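Local coordinates for AcrH (PDB 3WXX), which binds the translocator AopB, whose membrane hairpins have a role in translocon assembly, probably as its type III secretion chaperone, at residues A[34-38]-A[39-43]. The protein carries 1 engineered substitution. Residues are numbered along the deposited sequence; the frame is centred on the assembly and turned at random.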
loop_
_atom_site.group_PDB
_atom_site.type_symbol
_atom_site.label_atom_id
_atom_site.label_comp_id
_atom_site.label_asym_id
_atom_site.label_seq_id
_atom_site.Cartn_x
_atom_site.Cartn_y
_atom_site.Cartn_z
ATOM N N PHE A 34 10.174 -4.361 -13.035
ATOM C CA PHE A 34 10.290 -3.237 -13.944
ATOM C C PHE A 34 10.376 -3.640 -15.444
ATOM O O PHE A 34 9.793 -2.967 -16.318
ATOM C CB PHE A 34 11.534 -2.462 -13.557
ATOM C CG PHE A 34 11.896 -1.392 -14.504
ATOM C CD1 PHE A 34 12.656 -1.681 -15.602
ATOM C CD2 PHE A 34 11.501 -0.088 -14.283
ATOM C CE1 PHE A 34 13.025 -0.679 -16.475
ATOM C CE2 PHE A 34 11.870 0.927 -15.149
ATOM C CZ PHE A 34 12.643 0.627 -16.251
ATOM N N ASN A 35 11.139 -4.695 -15.759
ATOM C CA ASN A 35 11.208 -5.151 -17.146
ATOM C C ASN A 35 9.868 -5.738 -17.568
ATOM O O ASN A 35 9.340 -5.398 -18.634
ATOM C CB ASN A 35 12.292 -6.193 -17.364
ATOM C CG ASN A 35 13.665 -5.650 -17.124
ATOM O OD1 ASN A 35 13.913 -4.479 -17.295
ATOM N ND2 ASN A 35 14.545 -6.497 -16.606
ATOM N N GLN A 36 9.314 -6.617 -16.743
ATOM C CA GLN A 36 8.037 -7.207 -17.084
ATOM C C GLN A 36 6.954 -6.160 -17.365
ATOM O O GLN A 36 6.112 -6.328 -18.251
ATOM C CB GLN A 36 7.586 -8.163 -15.982
ATOM C CG GLN A 36 8.483 -9.380 -15.837
ATOM C CD GLN A 36 8.394 -10.287 -17.049
ATOM O OE1 GLN A 36 8.799 -9.899 -18.152
ATOM N NE2 GLN A 36 7.844 -11.484 -16.860
ATOM N N TYR A 37 6.958 -5.082 -16.583
ATOM C CA TYR A 37 5.957 -4.047 -16.771
ATOM C C TYR A 37 6.178 -3.435 -18.139
ATOM O O TYR A 37 5.227 -3.269 -18.899
ATOM C CB TYR A 37 6.038 -2.996 -15.661
ATOM C CG TYR A 37 5.290 -1.725 -15.936
ATOM C CD1 TYR A 37 3.920 -1.689 -15.867
ATOM C CD2 TYR A 37 5.953 -0.557 -16.274
ATOM C CE1 TYR A 37 3.215 -0.541 -16.128
ATOM C CE2 TYR A 37 5.246 0.612 -16.534
ATOM C CZ TYR A 37 3.877 0.621 -16.453
ATOM O OH TYR A 37 3.149 1.779 -16.685
ATOM N N HIS A 38 7.426 -3.099 -18.462
ATOM C CA HIS A 38 7.720 -2.469 -19.753
ATOM C C HIS A 38 7.540 -3.461 -20.929
ATOM O O HIS A 38 7.275 -3.050 -22.061
ATOM C CB HIS A 38 9.096 -1.796 -19.728
ATOM C CG HIS A 38 9.111 -0.489 -19.004
ATOM N ND1 HIS A 38 8.349 0.583 -19.404
ATOM C CD2 HIS A 38 9.807 -0.067 -17.917
ATOM C CE1 HIS A 38 8.564 1.609 -18.592
ATOM N NE2 HIS A 38 9.437 1.238 -17.675
ATOM N N ALA A 39 7.636 -4.755 -20.657
ATOM C CA ALA A 39 7.288 -5.777 -21.648
ATOM C C ALA A 39 5.785 -5.952 -21.867
ATOM O O ALA A 39 5.370 -6.756 -22.708
ATOM C CB ALA A 39 7.889 -7.122 -21.249
ATOM N N GLY A 40 4.966 -5.203 -21.143
ATOM C CA GLY A 40 3.511 -5.358 -21.205
ATOM C C GLY A 40 2.973 -6.583 -20.478
ATOM O O GLY A 40 1.772 -6.833 -20.525
ATOM N N LYS A 41 3.841 -7.368 -19.835
ATOM C CA LYS A 41 3.398 -8.514 -19.036
ATOM C C LYS A 41 2.836 -8.053 -17.690
ATOM O O LYS A 41 3.328 -8.425 -16.625
ATOM C CB LYS A 41 4.559 -9.485 -18.791
ATOM C CG LYS A 41 5.208 -10.096 -20.020
ATOM C CD LYS A 41 4.253 -10.946 -20.842
ATOM C CE LYS A 41 4.916 -11.397 -22.140
ATOM N NZ LYS A 41 5.488 -12.781 -22.066
ATOM N N HIS A 42 1.777 -7.270 -17.744
ATOM C CA HIS A 42 1.302 -6.501 -16.596
ATOM C C HIS A 42 0.834 -7.326 -15.437
ATOM O O HIS A 42 1.074 -6.982 -14.272
ATOM C CB HIS A 42 0.153 -5.623 -17.013
ATOM C CG HIS A 42 0.532 -4.628 -18.037
ATOM N ND1 HIS A 42 -0.198 -4.431 -19.182
ATOM C CD2 HIS A 42 1.587 -3.792 -18.114
ATOM C CE1 HIS A 42 0.372 -3.484 -19.906
ATOM N NE2 HIS A 42 1.464 -3.089 -19.284
ATOM N N ASP A 43 0.170 -8.422 -15.759
ATOM C CA ASP A 43 -0.334 -9.321 -14.746
ATOM C C ASP A 43 0.814 -9.959 -13.951
ATOM O O ASP A 43 0.763 -10.045 -12.731
ATOM C CB ASP A 43 -1.182 -10.394 -15.412
ATOM C CG ASP A 43 -2.121 -11.016 -14.475
ATOM O OD1 ASP A 43 -3.188 -10.397 -14.245
ATOM O OD2 ASP A 43 -1.752 -12.091 -13.945
#
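A Schellman motif closes helix 23-38, and the tight turn that follows starts helix 42-55, in a chaperone that, as in its relatives, is probably of the class II, tetratricopeptide-repeat kind. Ala39 N still donates a helical bond to Asn35 O (2.7 Å). The pattern then tightens: Gly40, whose positive phi of 75° turns the chain out of the helix, gives its N-H to Tyr37 O (3.0 Å) from well above the carbonyl plane. Lys41 N, at the N-cap position of the next helix, reaches back to Gln36 O at 3.0 Å, a weak bond. Beside it, Lys41 CB packs on that same oxygen, while its CG lies 4.1 Å from Gln36 OE1. On another side of the turn, His42 CD2 comes 3.9 Å from Tyr37 CD1, the two ring planes inclined at 53°. Tyr37 directs CG anti to its own nitrogen (chi1 166°), which carries the ring beside the imidazole. Both rings also engage AopB: Tyr37 OH is hydrogen-bonded to Val4 N of the AopB chain, and His42 NE2 to Gly1 N of that chain. The backbone capping bonds, one of them weak, thus define the turn, while Tyr37 and His42, one from each helix, present their polar ends to AopB.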